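Local coordinates for protein alpha-1,2-mannosidase (Bacteroides thetaiotaomicron, PDB 2WW2) that probably hydrolyses alpha-mannosidic linkages with inversion of configuration, as a calcium-dependent glycoside hydrolase of family GH92, at residues Val132-Phe137 / Gly226-Ile231; Ser519-Trp524 / His582-Val587. All coordinates share one frame; numbering follows the deposited sequence.

Interaction 1: Val132-Phe137 / Gly226-Ile231; sequences VFEVSF and GEKLTI
Phe133 and Ile231 face each other as an antiparallel hydrogen-bonded pair: Phe133 N donates a hydrogen bond to Ile231 O at 2.8 Å, and Ile231 N returns a bond to Phe133 O. The pair Val135 and Leu229 repeats the exchange, Val135 N to Leu229 O at 2.8 Å and Leu229 N to Val135 O. Between them the non-hydrogen-bonded pair Glu134 and Thr230 brings the CA atoms to 4.7 Å. On the face carrying Phe133, Val135, Leu229 and Ile231 the contact is apolar, with Phe133 CB against Ile231 CB at 3.9 Å. Phe137 extends this patch: Leu229 CD2 meets Phe137 CE2 at the edge of the phenyl ring, near its plane, while Val135 CG1 lies over the ring centre. On the other face Glu134 and Lys228 run side by side, pointing the same way, and close a salt bridge of 3.0 Å between Glu134 OE1 and Lys228 NZ. With Glu134 CG between the backbone N and the carbonyl carbon (chi1 69°), the chain runs out extended and its carboxylate comes to the lysine amine. Glu134 OE2 is held by Ser123 OG and Gln121 NE2, so both carboxylate oxygens are engaged and the group is probably fixed in rotation. One water joins Phe133 O to Thr230 OG1; another, accepting from Phe137 N and donating to Glu227 O, continues the pairing past the last direct bonds. Helix 256-271 touches the Glu134 face. Strand 130-136 pairs with 121-126 on one side and 229-236 on the other, antiparallel sheet of the GH92 N-terminal domain, of the galactose mutarotase-like clan.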
loop_
_atom_site.group_PDB
_atom_site.type_symbol
_atom_site.label_atom_id
_atom_site.label_comp_id
_atom_site.label_asym_id
_atom_site.label_seq_id
_atom_site.Cartn_x
_atom_site.Cartn_y
_atom_site.Cartn_z
ATOM N N VAL A 132 7.348 19.646 45.463
ATOM C CA VAL A 132 6.438 19.928 46.567
ATOM C C VAL A 132 5.038 19.624 46.070
ATOM O O VAL A 132 4.729 19.958 44.937
ATOM C CB VAL A 132 6.570 21.389 47.072
ATOM C CG1 VAL A 132 5.528 21.696 48.145
ATOM C CG2 VAL A 132 7.985 21.642 47.629
ATOM N N PHE A 133 4.242 18.933 46.895
ATOM C CA PHE A 133 2.852 18.594 46.595
ATOM C C PHE A 133 1.935 19.424 47.498
ATOM O O PHE A 133 2.315 19.757 48.631
ATOM C CB PHE A 133 2.542 17.129 46.968
ATOM C CG PHE A 133 3.187 16.087 46.078
ATOM C CD1 PHE A 133 2.401 15.252 45.279
ATOM C CD2 PHE A 133 4.566 15.923 46.064
ATOM C CE1 PHE A 133 2.986 14.279 44.467
ATOM C CE2 PHE A 133 5.158 14.944 45.241
ATOM C CZ PHE A 133 4.371 14.123 44.454
ATOM N N GLU A 134 0.713 19.688 47.039
ATOM C CA GLU A 134 -0.366 20.063 47.945
ATOM C C GLU A 134 -1.380 18.933 47.804
ATOM O O GLU A 134 -1.516 18.360 46.723
ATOM C CB GLU A 134 -1.010 21.390 47.522
ATOM C CG GLU A 134 -1.797 21.224 46.179
ATOM C CD GLU A 134 -2.423 22.505 45.630
ATOM O OE1 GLU A 134 -2.764 23.414 46.436
ATOM O OE2 GLU A 134 -2.571 22.584 44.374
ATOM N N VAL A 135 -2.066 18.565 48.884
ATOM C CA VAL A 135 -3.156 17.612 48.764
ATOM C C VAL A 135 -4.377 18.183 49.487
ATOM O O VAL A 135 -4.261 18.615 50.629
ATOM C CB VAL A 135 -2.819 16.233 49.390
ATOM C CG1 VAL A 135 -4.016 15.292 49.214
ATOM C CG2 VAL A 135 -1.521 15.619 48.794
ATOM N N SER A 136 -5.525 18.214 48.806
ATOM C CA SER A 136 -6.793 18.563 49.424
ATOM C C SER A 136 -7.646 17.293 49.578
ATOM O O SER A 136 -8.130 16.739 48.583
ATOM C CB SER A 136 -7.514 19.583 48.538
ATOM O OG SER A 136 -8.715 20.017 49.129
ATOM N N PHE A 137 -7.821 16.810 50.807
ATOM C CA PHE A 137 -8.545 15.546 51.034
ATOM C C PHE A 137 -10.055 15.787 51.084
ATOM O O PHE A 137 -10.480 16.793 51.617
ATOM C CB PHE A 137 -8.120 14.910 52.375
ATOM C CG PHE A 137 -6.727 14.310 52.367
ATOM C CD1 PHE A 137 -6.489 13.073 51.786
ATOM C CD2 PHE A 137 -5.676 14.981 52.952
ATOM C CE1 PHE A 137 -5.233 12.514 51.792
ATOM C CE2 PHE A 137 -4.406 14.435 52.964
ATOM C CZ PHE A 137 -4.184 13.198 52.370
ATOM N N GLY A 226 -10.670 22.640 55.211
ATOM C CA GLY A 226 -10.161 23.946 54.807
ATOM C C GLY A 226 -8.647 23.999 54.688
ATOM O O GLY A 226 -8.110 24.923 54.085
ATOM N N GLU A 227 -7.947 23.023 55.264
ATOM C CA GLU A 227 -6.487 23.012 55.196
ATOM C C GLU A 227 -5.992 22.012 54.148
ATOM O O GLU A 227 -6.731 21.139 53.728
ATOM C CB GLU A 227 -5.860 22.712 56.571
ATOM C CG GLU A 227 -6.149 23.788 57.628
ATOM C CD GLU A 227 -5.332 23.594 58.908
ATOM O OE1 GLU A 227 -4.402 22.753 58.940
ATOM O OE2 GLU A 227 -5.624 24.288 59.895
ATOM N N LYS A 228 -4.743 22.159 53.725
ATOM C CA LYS A 228 -4.162 21.263 52.729
ATOM C C LYS A 228 -2.884 20.677 53.298
ATOM O O LYS A 228 -2.195 21.333 54.080
ATOM C CB LYS A 228 -3.868 22.005 51.420
ATOM C CG LYS A 228 -5.134 22.586 50.745
ATOM C CD LYS A 228 -4.791 23.295 49.434
ATOM C CE LYS A 228 -3.980 24.569 49.696
ATOM N NZ LYS A 228 -3.772 25.367 48.440
ATOM N N LEU A 229 -2.578 19.443 52.905
ATOM C CA LEU A 229 -1.324 18.812 53.281
ATOM C C LEU A 229 -0.265 19.264 52.286
ATOM O O LEU A 229 -0.507 19.254 51.071
ATOM C CB LEU A 229 -1.462 17.285 53.182
ATOM C CG LEU A 229 -0.226 16.448 53.531
ATOM C CD1 LEU A 229 0.036 16.483 55.047
ATOM C CD2 LEU A 229 -0.411 15.018 53.044
ATOM N N THR A 230 0.903 19.657 52.787
ATOM C CA THR A 230 2.051 19.877 51.921
ATOM C C THR A 230 3.028 18.720 52.091
ATOM O O THR A 230 3.248 18.247 53.206
ATOM C CB THR A 230 2.764 21.195 52.263
ATOM O OG1 THR A 230 1.882 22.288 51.997
ATOM C CG2 THR A 230 4.010 21.360 51.411
ATOM N N ILE A 231 3.585 18.238 50.980
ATOM C CA ILE A 231 4.622 17.207 51.030
ATOM C C ILE A 231 5.821 17.787 50.318
ATOM O O ILE A 231 5.702 18.240 49.181
ATOM C CB ILE A 231 4.222 15.931 50.262
ATOM C CG1 ILE A 231 2.817 15.466 50.661
ATOM C CG2 ILE A 231 5.255 14.787 50.527
ATOM C CD1 ILE A 231 2.325 14.224 49.886
HETATM O O HOH W 1 1.759 22.942 49.225
HETATM O O HOH W 2 -8.667 21.682 51.898
HETATM O O HOH W 3 -7.225 18.360 53.132
#

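Interaction 2: Ser519-Trp524 / His582-Val587; sequences SWHWTW and HGNQPV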
loop_
_atom_site.group_PDB
_atom_site.type_symbol
_atom_site.label_atom_id
_atom_site.label_comp_id
_atom_site.label_asym_id
_atom_site.label_seq_id
_atom_site.Cartn_x
_atom_site.Cartn_y
_atom_site.Cartn_z
ATOM N N SER A 519 16.841 0.921 2.554
ATOM C CA SER A 519 17.736 1.674 1.689
ATOM C C SER A 519 17.101 2.999 1.252
ATOM O O SER A 519 17.791 3.992 1.020
ATOM C CB SER A 519 18.122 0.860 0.452
ATOM O OG SER A 519 19.046 1.620 -0.309
ATOM N N TRP A 520 15.780 2.994 1.131
ATOM C CA TRP A 520 15.033 4.178 0.708
ATOM C C TRP A 520 15.365 5.358 1.613
ATOM O O TRP A 520 15.445 6.501 1.147
ATOM C CB TRP A 520 13.525 3.877 0.764
ATOM C CG TRP A 520 12.610 4.966 0.233
ATOM C CD1 TRP A 520 11.871 5.866 0.971
ATOM C CD2 TRP A 520 12.314 5.236 -1.142
ATOM N NE1 TRP A 520 11.145 6.684 0.124
ATOM C CE2 TRP A 520 11.404 6.319 -1.174
ATOM C CE3 TRP A 520 12.738 4.674 -2.350
ATOM C CZ2 TRP A 520 10.907 6.848 -2.375
ATOM C CZ3 TRP A 520 12.248 5.197 -3.545
ATOM C CH2 TRP A 520 11.344 6.281 -3.549
ATOM N N HIS A 521 15.556 5.083 2.903
ATOM C CA HIS A 521 15.903 6.133 3.869
ATOM C C HIS A 521 17.406 6.334 3.980
ATOM O O HIS A 521 17.881 7.463 3.944
ATOM C CB HIS A 521 15.353 5.819 5.271
ATOM C CG HIS A 521 13.970 5.256 5.260
ATOM N ND1 HIS A 521 12.852 6.039 5.064
ATOM C CD2 HIS A 521 13.525 3.985 5.400
ATOM C CE1 HIS A 521 11.775 5.272 5.091
ATOM N NE2 HIS A 521 12.156 4.023 5.301
ATOM N N TRP A 522 18.139 5.237 4.148
ATOM C CA TRP A 522 19.573 5.284 4.480
ATOM C C TRP A 522 20.460 5.809 3.349
ATOM O O TRP A 522 21.579 6.291 3.585
ATOM C CB TRP A 522 20.044 3.916 5.016
ATOM C CG TRP A 522 19.661 3.765 6.456
ATOM C CD1 TRP A 522 18.541 3.149 6.957
ATOM C CD2 TRP A 522 20.365 4.303 7.583
ATOM N NE1 TRP A 522 18.523 3.253 8.337
ATOM C CE2 TRP A 522 19.628 3.967 8.739
ATOM C CE3 TRP A 522 21.555 5.052 7.723
ATOM C CZ2 TRP A 522 20.041 4.344 10.028
ATOM C CZ3 TRP A 522 21.962 5.414 8.990
ATOM C CH2 TRP A 522 21.210 5.059 10.133
ATOM N N THR A 523 19.952 5.755 2.123
ATOM C CA THR A 523 20.698 6.285 0.981
ATOM C C THR A 523 20.975 7.790 1.133
ATOM O O THR A 523 21.950 8.300 0.592
ATOM C CB THR A 523 19.983 5.958 -0.347
ATOM O OG1 THR A 523 20.044 4.540 -0.556
ATOM C CG2 THR A 523 20.653 6.673 -1.556
ATOM N N TRP A 524 20.147 8.488 1.906
ATOM C CA TRP A 524 20.328 9.933 2.113
ATOM C C TRP A 524 21.285 10.297 3.238
ATOM O O TRP A 524 21.555 11.477 3.480
ATOM C CB TRP A 524 18.964 10.590 2.376
ATOM C CG TRP A 524 18.057 10.361 1.210
ATOM C CD1 TRP A 524 17.066 9.417 1.109
ATOM C CD2 TRP A 524 18.094 11.041 -0.050
ATOM N NE1 TRP A 524 16.478 9.489 -0.133
ATOM C CE2 TRP A 524 17.087 10.473 -0.862
ATOM C CE3 TRP A 524 18.869 12.083 -0.564
ATOM C CZ2 TRP A 524 16.832 10.912 -2.157
ATOM C CZ3 TRP A 524 18.620 12.516 -1.866
ATOM C CH2 TRP A 524 17.601 11.931 -2.642
ATOM N N HIS A 582 8.660 11.123 7.652
ATOM C CA HIS A 582 9.061 12.234 8.507
ATOM C C HIS A 582 9.376 11.726 9.921
ATOM O O HIS A 582 8.564 11.064 10.557
ATOM C CB HIS A 582 7.993 13.328 8.552
ATOM C CG HIS A 582 8.416 14.528 9.346
ATOM N ND1 HIS A 582 9.483 15.320 8.973
ATOM C CD2 HIS A 582 7.941 15.055 10.504
ATOM C CE1 HIS A 582 9.637 16.294 9.854
ATOM N NE2 HIS A 582 8.712 16.156 10.794
ATOM N N GLY A 583 10.570 12.030 10.398
ATOM C CA GLY A 583 11.004 11.547 11.695
ATOM C C GLY A 583 12.059 10.466 11.564
ATOM O O GLY A 583 12.870 10.275 12.474
ATOM N N ASN A 584 12.047 9.748 10.447
ATOM C CA ASN A 584 13.042 8.709 10.249
ATOM C C ASN A 584 14.421 9.362 10.179
ATOM O O ASN A 584 14.666 10.258 9.363
ATOM C CB ASN A 584 12.721 7.853 9.024
ATOM C CG ASN A 584 13.590 6.594 8.936
ATOM O OD1 ASN A 584 13.107 5.459 9.078
ATOM N ND2 ASN A 584 14.869 6.793 8.681
ATOM N N GLN A 585 15.304 8.937 11.073
ATOM C CA GLN A 585 16.543 9.673 11.347
ATOM C C GLN A 585 17.399 10.015 10.117
ATOM O O GLN A 585 17.750 11.182 9.917
ATOM C CB GLN A 585 17.361 8.952 12.438
ATOM C CG GLN A 585 16.813 9.138 13.876
ATOM C CD GLN A 585 15.577 8.278 14.178
ATOM O OE1 GLN A 585 15.145 7.469 13.362
ATOM N NE2 GLN A 585 15.018 8.455 15.359
ATOM N N PRO A 586 17.759 9.012 9.295
ATOM C CA PRO A 586 18.631 9.331 8.172
ATOM C C PRO A 586 18.017 10.260 7.115
ATOM O O PRO A 586 18.743 10.702 6.232
ATOM C CB PRO A 586 18.941 7.954 7.561
ATOM C CG PRO A 586 17.795 7.082 8.010
ATOM C CD PRO A 586 17.512 7.560 9.399
ATOM N N VAL A 587 16.712 10.527 7.167
ATOM C CA VAL A 587 16.141 11.515 6.241
ATOM C C VAL A 587 15.616 12.783 6.926
ATOM O O VAL A 587 14.995 13.602 6.265
ATOM C CB VAL A 587 15.050 10.929 5.302
ATOM C CG1 VAL A 587 15.666 9.923 4.343
ATOM C CG2 VAL A 587 13.917 10.321 6.104
#
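Trp522 lays its indole against Pro586 in a CH-pi contact that helps join the short helix 519-522 to the loop between helices 565-577 and 600-613, within the GH92 catalytic domain. From CB, which points away from the loop, CG is anti to the carbonyl carbon (chi1 -80°), and the ring returns toward the proline. Trp522 CG and CD1 each lie 4.1 Å from Pro586 CG. NE1 also passes near that carbon, but its hydrogen bond goes to Thr515 O. The closest approach is at the ring fusion, where Trp522 CE2 is 3.7 Å from Pro586 CG; CD2 meets both CG and CB of the proline. On the six-membered ring CE3 and CZ3 face Pro586 CB, whereas CZ2 lies near CG and CD. Pro586 CG stands over the five-membered ring, 13° off its normal. Ala446, Leu449 and Glu450 of helix 444-465 also pack on the indole. An alanine here, lacking the indole, would probably leave a gap between Pro586 and helix 444-465 and Thr515 O without its hydrogen-bond donor. Beside this pair, the imidazole of His521 and the amide of Asn584 are stacked with their planes 16° apart. Trp524 turns its ring away from the loop toward helices 530-537 and 540-551, yet its CD1 still meets Val587 CG1 at 3.6 Å. Val587 CG1, which touches Trp524, also packs against the backbone of the short helix, 3.3 Å from His521 O.

In the fold
Interactions 1 and 2 follow one another along the chain and belong to different parts of the GH92 enzyme, the N-terminal domain and the catalytic domain. Their centres are about 50 Å apart, and their nearest atoms about 31 Å, so neither touches the other; they lie on opposite sides of the chain's centre. Interaction 1 is peripheral, about 33 Å between its centre and that of the chain, and joins strands far apart in sequence. Interaction 2 is buried, its centre about 19 Å from that of the chain, and joins loop to short helix. The Asn584 side chain there is about 11 Å from a bound sodium ion; the glycerol about 5 Å from the Thr230 side chain in interaction 1 probably comes from the crystallisation liquor.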